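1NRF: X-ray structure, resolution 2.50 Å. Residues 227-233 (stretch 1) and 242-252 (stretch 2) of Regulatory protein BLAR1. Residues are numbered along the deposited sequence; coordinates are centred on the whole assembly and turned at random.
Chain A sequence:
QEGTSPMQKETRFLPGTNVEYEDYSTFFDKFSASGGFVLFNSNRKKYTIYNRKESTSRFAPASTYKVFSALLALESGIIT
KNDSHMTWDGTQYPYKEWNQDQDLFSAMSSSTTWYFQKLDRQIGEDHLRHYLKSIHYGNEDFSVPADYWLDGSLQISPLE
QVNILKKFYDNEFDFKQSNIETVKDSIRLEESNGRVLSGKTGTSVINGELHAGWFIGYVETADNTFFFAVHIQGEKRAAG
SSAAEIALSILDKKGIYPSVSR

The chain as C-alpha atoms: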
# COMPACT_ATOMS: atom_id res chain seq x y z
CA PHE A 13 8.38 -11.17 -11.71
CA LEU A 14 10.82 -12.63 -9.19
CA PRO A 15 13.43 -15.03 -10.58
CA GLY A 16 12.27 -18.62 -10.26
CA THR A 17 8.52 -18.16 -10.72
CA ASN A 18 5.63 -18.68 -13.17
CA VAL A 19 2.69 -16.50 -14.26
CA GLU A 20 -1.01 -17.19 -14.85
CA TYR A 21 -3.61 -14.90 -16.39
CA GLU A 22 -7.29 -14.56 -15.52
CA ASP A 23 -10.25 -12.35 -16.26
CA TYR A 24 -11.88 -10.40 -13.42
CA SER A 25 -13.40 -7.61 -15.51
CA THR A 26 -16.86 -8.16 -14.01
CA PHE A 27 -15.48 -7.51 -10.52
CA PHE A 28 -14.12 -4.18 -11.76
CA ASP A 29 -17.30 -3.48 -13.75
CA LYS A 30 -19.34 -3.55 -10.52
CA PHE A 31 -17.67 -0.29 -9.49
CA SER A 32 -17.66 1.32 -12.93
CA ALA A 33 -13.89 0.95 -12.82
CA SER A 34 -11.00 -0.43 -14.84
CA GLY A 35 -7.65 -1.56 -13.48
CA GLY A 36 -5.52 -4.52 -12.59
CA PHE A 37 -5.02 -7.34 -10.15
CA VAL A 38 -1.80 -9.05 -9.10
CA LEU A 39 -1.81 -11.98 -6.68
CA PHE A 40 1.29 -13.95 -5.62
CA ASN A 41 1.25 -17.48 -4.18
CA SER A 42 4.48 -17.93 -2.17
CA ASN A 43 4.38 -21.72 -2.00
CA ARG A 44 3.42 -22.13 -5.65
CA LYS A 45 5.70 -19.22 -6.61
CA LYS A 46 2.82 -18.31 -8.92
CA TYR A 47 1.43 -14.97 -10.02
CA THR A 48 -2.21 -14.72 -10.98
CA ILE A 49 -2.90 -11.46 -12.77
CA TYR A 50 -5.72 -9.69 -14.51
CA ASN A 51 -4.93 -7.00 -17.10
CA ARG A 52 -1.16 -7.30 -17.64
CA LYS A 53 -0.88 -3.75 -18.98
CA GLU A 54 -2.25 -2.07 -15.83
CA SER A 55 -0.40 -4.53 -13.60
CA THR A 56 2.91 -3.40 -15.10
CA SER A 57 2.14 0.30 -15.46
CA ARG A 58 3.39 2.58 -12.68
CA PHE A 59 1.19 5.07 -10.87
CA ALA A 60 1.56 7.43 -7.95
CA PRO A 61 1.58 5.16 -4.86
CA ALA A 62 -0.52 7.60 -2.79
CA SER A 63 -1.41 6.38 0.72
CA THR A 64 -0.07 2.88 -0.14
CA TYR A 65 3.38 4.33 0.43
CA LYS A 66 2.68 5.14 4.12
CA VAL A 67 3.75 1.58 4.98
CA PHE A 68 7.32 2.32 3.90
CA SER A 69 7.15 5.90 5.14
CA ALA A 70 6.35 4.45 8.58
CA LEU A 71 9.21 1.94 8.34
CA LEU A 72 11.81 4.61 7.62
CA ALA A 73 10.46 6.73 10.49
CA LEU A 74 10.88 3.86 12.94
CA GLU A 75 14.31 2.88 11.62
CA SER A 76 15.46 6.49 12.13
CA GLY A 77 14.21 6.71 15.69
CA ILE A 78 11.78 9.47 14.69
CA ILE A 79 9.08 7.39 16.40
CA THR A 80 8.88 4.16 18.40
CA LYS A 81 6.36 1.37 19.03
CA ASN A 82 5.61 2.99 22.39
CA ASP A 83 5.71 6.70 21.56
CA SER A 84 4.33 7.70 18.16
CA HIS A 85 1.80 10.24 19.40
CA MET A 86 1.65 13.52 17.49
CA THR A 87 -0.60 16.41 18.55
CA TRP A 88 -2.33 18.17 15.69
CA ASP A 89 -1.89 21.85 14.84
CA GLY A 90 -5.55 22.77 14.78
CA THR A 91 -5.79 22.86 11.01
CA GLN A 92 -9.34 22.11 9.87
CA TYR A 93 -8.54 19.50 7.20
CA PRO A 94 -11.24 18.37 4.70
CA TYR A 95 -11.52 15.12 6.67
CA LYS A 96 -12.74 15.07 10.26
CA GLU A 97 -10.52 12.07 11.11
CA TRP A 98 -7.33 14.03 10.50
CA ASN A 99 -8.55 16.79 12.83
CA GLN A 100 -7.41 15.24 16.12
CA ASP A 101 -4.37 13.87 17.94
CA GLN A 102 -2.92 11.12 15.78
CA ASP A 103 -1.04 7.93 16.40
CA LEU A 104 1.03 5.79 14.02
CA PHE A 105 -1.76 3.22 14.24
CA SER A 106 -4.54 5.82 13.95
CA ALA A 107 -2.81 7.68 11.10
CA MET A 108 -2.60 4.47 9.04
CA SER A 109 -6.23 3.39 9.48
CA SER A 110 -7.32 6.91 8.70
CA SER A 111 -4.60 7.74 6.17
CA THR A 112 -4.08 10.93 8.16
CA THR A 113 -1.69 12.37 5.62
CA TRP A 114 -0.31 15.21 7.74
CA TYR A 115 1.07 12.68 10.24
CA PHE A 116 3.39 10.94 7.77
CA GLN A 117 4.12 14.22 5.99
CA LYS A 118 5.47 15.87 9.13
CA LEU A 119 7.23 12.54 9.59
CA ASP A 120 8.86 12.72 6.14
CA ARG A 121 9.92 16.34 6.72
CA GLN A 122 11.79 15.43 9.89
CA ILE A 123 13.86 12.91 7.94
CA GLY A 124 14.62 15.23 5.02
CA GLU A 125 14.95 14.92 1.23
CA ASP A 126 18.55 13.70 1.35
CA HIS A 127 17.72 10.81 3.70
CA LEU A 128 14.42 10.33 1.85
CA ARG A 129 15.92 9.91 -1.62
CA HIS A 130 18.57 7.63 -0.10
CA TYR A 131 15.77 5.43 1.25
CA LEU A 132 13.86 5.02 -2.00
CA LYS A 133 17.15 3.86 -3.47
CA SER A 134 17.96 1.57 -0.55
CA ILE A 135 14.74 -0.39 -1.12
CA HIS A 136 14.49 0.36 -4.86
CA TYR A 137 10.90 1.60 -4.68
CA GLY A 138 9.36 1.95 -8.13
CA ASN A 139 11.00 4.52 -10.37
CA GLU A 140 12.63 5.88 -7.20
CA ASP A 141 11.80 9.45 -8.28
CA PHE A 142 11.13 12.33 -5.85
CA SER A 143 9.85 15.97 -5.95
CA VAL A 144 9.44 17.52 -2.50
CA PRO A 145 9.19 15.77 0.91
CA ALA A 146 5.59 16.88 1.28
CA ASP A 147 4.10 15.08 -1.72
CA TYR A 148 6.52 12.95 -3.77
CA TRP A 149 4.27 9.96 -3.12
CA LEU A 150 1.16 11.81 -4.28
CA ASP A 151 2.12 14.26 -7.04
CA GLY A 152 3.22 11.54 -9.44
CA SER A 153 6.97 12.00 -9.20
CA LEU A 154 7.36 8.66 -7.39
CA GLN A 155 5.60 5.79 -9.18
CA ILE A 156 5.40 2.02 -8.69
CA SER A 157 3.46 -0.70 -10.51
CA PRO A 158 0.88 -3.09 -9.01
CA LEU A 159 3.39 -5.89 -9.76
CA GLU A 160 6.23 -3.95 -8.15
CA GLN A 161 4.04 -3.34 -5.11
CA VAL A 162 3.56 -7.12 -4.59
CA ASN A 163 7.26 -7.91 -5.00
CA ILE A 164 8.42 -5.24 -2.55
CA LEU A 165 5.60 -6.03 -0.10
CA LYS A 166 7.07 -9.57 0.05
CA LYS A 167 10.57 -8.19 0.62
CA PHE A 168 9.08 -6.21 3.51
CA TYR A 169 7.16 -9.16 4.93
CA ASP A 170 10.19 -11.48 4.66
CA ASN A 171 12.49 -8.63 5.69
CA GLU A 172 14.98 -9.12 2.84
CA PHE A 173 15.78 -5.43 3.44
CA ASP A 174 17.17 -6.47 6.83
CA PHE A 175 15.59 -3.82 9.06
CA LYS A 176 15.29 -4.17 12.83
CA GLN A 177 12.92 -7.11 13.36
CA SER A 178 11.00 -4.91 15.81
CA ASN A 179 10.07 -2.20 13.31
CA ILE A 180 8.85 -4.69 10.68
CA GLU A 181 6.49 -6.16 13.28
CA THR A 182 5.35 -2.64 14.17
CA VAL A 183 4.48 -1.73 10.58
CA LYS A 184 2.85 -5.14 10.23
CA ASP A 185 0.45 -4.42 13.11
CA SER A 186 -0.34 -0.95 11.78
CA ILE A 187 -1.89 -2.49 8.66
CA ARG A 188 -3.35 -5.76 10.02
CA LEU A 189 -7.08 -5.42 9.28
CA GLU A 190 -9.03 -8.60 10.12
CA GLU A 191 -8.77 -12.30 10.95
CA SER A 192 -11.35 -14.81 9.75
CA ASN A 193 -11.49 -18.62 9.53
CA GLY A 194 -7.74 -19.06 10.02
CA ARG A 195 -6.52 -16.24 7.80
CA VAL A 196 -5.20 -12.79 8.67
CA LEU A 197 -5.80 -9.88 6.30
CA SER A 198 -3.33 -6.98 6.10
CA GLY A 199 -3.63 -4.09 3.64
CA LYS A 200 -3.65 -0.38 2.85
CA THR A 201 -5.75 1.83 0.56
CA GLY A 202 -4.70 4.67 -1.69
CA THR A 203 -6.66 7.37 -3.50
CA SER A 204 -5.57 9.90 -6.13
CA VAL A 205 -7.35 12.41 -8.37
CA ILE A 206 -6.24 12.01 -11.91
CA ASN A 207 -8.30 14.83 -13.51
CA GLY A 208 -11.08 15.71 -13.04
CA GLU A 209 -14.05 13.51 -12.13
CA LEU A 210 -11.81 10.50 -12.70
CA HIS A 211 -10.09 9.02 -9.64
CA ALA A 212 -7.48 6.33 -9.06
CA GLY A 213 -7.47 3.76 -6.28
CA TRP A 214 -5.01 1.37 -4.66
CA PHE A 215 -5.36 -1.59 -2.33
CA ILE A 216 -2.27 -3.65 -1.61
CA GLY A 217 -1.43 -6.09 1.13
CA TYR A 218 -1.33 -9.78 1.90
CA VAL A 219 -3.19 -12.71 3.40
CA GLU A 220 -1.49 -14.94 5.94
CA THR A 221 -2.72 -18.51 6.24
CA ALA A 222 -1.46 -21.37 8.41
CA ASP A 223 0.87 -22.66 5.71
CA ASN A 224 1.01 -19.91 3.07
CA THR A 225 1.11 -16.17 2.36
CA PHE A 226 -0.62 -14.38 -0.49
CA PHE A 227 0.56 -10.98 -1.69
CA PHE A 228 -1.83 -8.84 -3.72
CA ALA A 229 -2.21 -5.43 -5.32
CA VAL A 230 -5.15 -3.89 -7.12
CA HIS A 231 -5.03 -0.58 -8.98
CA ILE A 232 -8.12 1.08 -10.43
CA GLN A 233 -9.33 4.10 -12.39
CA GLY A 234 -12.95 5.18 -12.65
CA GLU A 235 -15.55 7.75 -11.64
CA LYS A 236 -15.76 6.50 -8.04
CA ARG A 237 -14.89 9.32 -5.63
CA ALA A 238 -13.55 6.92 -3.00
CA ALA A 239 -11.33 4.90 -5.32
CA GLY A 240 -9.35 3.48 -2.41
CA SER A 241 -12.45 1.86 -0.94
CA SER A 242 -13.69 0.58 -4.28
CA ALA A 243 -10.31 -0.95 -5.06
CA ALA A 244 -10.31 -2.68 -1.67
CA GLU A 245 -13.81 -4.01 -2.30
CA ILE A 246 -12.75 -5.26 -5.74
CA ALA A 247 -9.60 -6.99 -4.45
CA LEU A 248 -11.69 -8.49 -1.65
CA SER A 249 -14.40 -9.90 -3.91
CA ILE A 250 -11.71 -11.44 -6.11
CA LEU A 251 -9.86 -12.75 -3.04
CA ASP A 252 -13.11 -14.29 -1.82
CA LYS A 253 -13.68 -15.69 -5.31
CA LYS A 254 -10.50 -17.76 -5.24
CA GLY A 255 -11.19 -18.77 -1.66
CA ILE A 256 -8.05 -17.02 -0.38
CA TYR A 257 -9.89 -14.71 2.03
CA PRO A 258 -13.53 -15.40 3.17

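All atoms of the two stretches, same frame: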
# COMPACT_ATOMS: atom_id res chain seq x y z
N PHE A 227 0.31 -12.41 -1.53
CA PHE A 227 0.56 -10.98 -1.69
C PHE A 227 -0.27 -10.49 -2.85
O PHE A 227 -0.30 -11.12 -3.91
CB PHE A 227 2.05 -10.72 -1.95
CG PHE A 227 2.95 -11.09 -0.80
CD1 PHE A 227 3.48 -12.37 -0.70
CD2 PHE A 227 3.23 -10.16 0.20
CE1 PHE A 227 4.28 -12.72 0.38
CE2 PHE A 227 4.03 -10.50 1.28
CZ PHE A 227 4.56 -11.79 1.37
N PHE A 228 -0.96 -9.37 -2.67
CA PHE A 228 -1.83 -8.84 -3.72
C PHE A 228 -1.79 -7.32 -3.86
O PHE A 228 -1.45 -6.58 -2.93
CB PHE A 228 -3.27 -9.27 -3.46
CG PHE A 228 -3.81 -8.76 -2.16
CD1 PHE A 228 -3.63 -9.47 -0.99
CD2 PHE A 228 -4.44 -7.51 -2.09
CE1 PHE A 228 -4.06 -8.96 0.24
CE2 PHE A 228 -4.87 -6.99 -0.87
CZ PHE A 228 -4.68 -7.72 0.30
N ALA A 229 -2.17 -6.85 -5.03
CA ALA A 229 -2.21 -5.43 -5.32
C ALA A 229 -3.24 -5.20 -6.42
O ALA A 229 -3.23 -5.88 -7.45
CB ALA A 229 -0.83 -4.94 -5.76
N VAL A 230 -4.12 -4.25 -6.17
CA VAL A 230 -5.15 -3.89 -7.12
C VAL A 230 -5.04 -2.40 -7.38
O VAL A 230 -4.90 -1.61 -6.44
CB VAL A 230 -6.57 -4.17 -6.57
CG1 VAL A 230 -7.61 -3.44 -7.39
CG2 VAL A 230 -6.86 -5.66 -6.58
N HIS A 231 -5.06 -2.00 -8.65
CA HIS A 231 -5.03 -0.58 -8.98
C HIS A 231 -6.18 -0.31 -9.92
O HIS A 231 -6.36 -1.03 -10.90
CB HIS A 231 -3.72 -0.16 -9.63
CG HIS A 231 -3.69 1.28 -10.02
ND1 HIS A 231 -4.24 1.75 -11.20
CD2 HIS A 231 -3.26 2.38 -9.35
CE1 HIS A 231 -4.16 3.06 -11.23
NE2 HIS A 231 -3.57 3.47 -10.12
N ILE A 232 -6.96 0.73 -9.62
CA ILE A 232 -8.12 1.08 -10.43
C ILE A 232 -8.19 2.53 -10.90
O ILE A 232 -7.46 3.41 -10.43
CB ILE A 232 -9.43 0.79 -9.67
CG1 ILE A 232 -9.53 1.71 -8.45
CG2 ILE A 232 -9.48 -0.67 -9.23
CD1 ILE A 232 -10.87 1.65 -7.73
N GLN A 233 -9.10 2.77 -11.83
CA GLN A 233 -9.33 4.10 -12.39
C GLN A 233 -10.79 4.12 -12.81
O GLN A 233 -11.23 3.27 -13.59
CB GLN A 233 -8.44 4.34 -13.61
CG GLN A 233 -7.00 3.92 -13.44
CD GLN A 233 -6.16 4.14 -14.69
OE1 GLN A 233 -5.03 3.67 -14.78
NE2 GLN A 233 -6.72 4.86 -15.65
N SER A 242 -13.22 1.41 -3.18
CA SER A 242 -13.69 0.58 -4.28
C SER A 242 -12.65 -0.44 -4.70
O SER A 242 -13.00 -1.57 -5.05
CB SER A 242 -14.09 1.46 -5.46
OG SER A 242 -15.20 2.28 -5.10
N ALA A 243 -11.38 -0.04 -4.69
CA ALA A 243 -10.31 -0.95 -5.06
C ALA A 243 -10.16 -2.05 -4.00
O ALA A 243 -9.84 -3.19 -4.32
CB ALA A 243 -8.99 -0.19 -5.22
N ALA A 244 -10.40 -1.70 -2.74
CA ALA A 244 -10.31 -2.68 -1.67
C ALA A 244 -11.44 -3.68 -1.87
O ALA A 244 -11.22 -4.90 -1.84
CB ALA A 244 -10.43 -2.00 -0.32
N GLU A 245 -12.65 -3.16 -2.08
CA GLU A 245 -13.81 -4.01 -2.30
C GLU A 245 -13.59 -4.95 -3.47
O GLU A 245 -13.92 -6.13 -3.39
CB GLU A 245 -15.06 -3.15 -2.54
CG GLU A 245 -15.60 -2.49 -1.27
CD GLU A 245 -17.13 -2.53 -1.18
OE1 GLU A 245 -17.69 -3.65 -1.28
OE2 GLU A 245 -17.76 -1.47 -0.99
N ILE A 246 -13.02 -4.44 -4.56
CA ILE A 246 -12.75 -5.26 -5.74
C ILE A 246 -11.76 -6.38 -5.38
O ILE A 246 -12.03 -7.56 -5.60
CB ILE A 246 -12.15 -4.41 -6.87
CG1 ILE A 246 -13.20 -3.43 -7.39
CG2 ILE A 246 -11.65 -5.31 -7.99
CD1 ILE A 246 -12.68 -2.42 -8.41
N ALA A 247 -10.61 -6.00 -4.83
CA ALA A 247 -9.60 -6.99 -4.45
C ALA A 247 -10.21 -8.05 -3.55
O ALA A 247 -9.93 -9.24 -3.70
CB ALA A 247 -8.45 -6.30 -3.71
N LEU A 248 -11.03 -7.61 -2.61
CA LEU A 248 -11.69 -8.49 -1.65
C LEU A 248 -12.69 -9.46 -2.26
O LEU A 248 -12.79 -10.61 -1.83
CB LEU A 248 -12.36 -7.63 -0.57
CG LEU A 248 -11.76 -7.69 0.84
CD1 LEU A 248 -10.27 -7.97 0.81
CD2 LEU A 248 -12.06 -6.37 1.53
N SER A 249 -13.44 -9.02 -3.27
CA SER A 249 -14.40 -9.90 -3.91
C SER A 249 -13.60 -10.94 -4.68
O SER A 249 -13.91 -12.13 -4.64
CB SER A 249 -15.30 -9.12 -4.87
OG SER A 249 -14.58 -8.66 -6.00
N ILE A 250 -12.54 -10.50 -5.36
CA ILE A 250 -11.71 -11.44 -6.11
C ILE A 250 -11.03 -12.41 -5.15
O ILE A 250 -10.98 -13.60 -5.41
CB ILE A 250 -10.65 -10.70 -6.96
CG1 ILE A 250 -11.35 -9.82 -8.00
CG2 ILE A 250 -9.72 -11.71 -7.64
CD1 ILE A 250 -10.40 -9.03 -8.87
N LEU A 251 -10.52 -11.90 -4.03
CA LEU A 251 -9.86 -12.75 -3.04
C LEU A 251 -10.82 -13.81 -2.51
O LEU A 251 -10.43 -14.95 -2.28
CB LEU A 251 -9.36 -11.90 -1.86
CG LEU A 251 -7.86 -11.66 -1.73
CD1 LEU A 251 -7.27 -11.29 -3.08
CD2 LEU A 251 -7.61 -10.55 -0.71
N ASP A 252 -12.07 -13.41 -2.32
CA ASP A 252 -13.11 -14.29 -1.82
C ASP A 252 -13.58 -15.23 -2.91
O ASP A 252 -14.18 -16.27 -2.64
CB ASP A 252 -14.27 -13.44 -1.29
CG ASP A 252 -15.54 -14.24 -1.10
OD1 ASP A 252 -16.33 -14.36 -2.07
OD2 ASP A 252 -15.74 -14.76 0.02

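The centre of this contact is a small apolar cluster in which Val230, in the middle of the strand stretch, meets the helix at two alanines. CG2 of Val230 lies 3.3 Å from CB of Ala247, a tight approach for two methyl groups, while CG1 of Val230 sits 4.1 Å from CB of Ala243 and 3.8 Å from the carbonyl O of Ala243. The short side chains of Ala243 and Ala247 matter here: because each ends at CB, the strand can come close to the helix backbone, and the CA atoms of Val230 and Ala247 are just 6.0 Å apart. The two axes approach to 8.1 Å, their directions 132° apart. A branched valine suits the opposing position, since its two methyls spread over neighbouring turns of the helix.

Further along the strand, in its C-terminal direction, Ile232 extends the packing. Its chi1 is p and its chi2 t, and CD1 of Ile232 reaches the helix backbone, 3.5 Å from N of Ala243 and 3.6 Å from CB of Ala243. Its other branch is used as well: CG2 of Ile232 lies 3.7 Å from CD1 of Ile246, whose own mt conformation carries that methyl to the strand. Two beta-branched side chains thus fill the space beside the alanines with apolar surface.

At the other end of the strand segment, Phe228 adopts chi1 p and meets the next turn of the helix. CD2 of Leu251 stands over one face of the Phe228 ring, 4.1 Å from the ring centroid and 13° off the normal, a CH-pi contact. The flat ring offers a broad surface to a leucine methyl, and the CB of Ala247 approaches it obliquely, 4.5 Å from CD2 of Phe228.

The alternation of the strand explains this pattern. Phe228, Val230 and Ile232 point toward the helix, whereas Ala229 and His231 point away. On the helix, Ala243, Ala247 and Leu251 recur every four residues, and Ile246 lies three after Ala243, which keeps them on one side, while Ala244 points away and Glu245 is exposed to solvent.

No hydrogen bond crosses between the stretches, so the 371 Å² buried between them is held by apolar packing. At the edge, Ser242 is directed sideways, its CB 3.9 Å from CD1 of Ile232; a serine suits this buried place because its CB can pack on an apolar methyl while its OG is hydrogen-bonded elsewhere in the structure. Further along, beyond the strand's reach, OG of Ser249 donates to O of Ile246 at 2.8 Å, satisfying the hydroxyl within its own helix. Asp252 lies farther out still, exposed, where a charged carboxylate can remain hydrated.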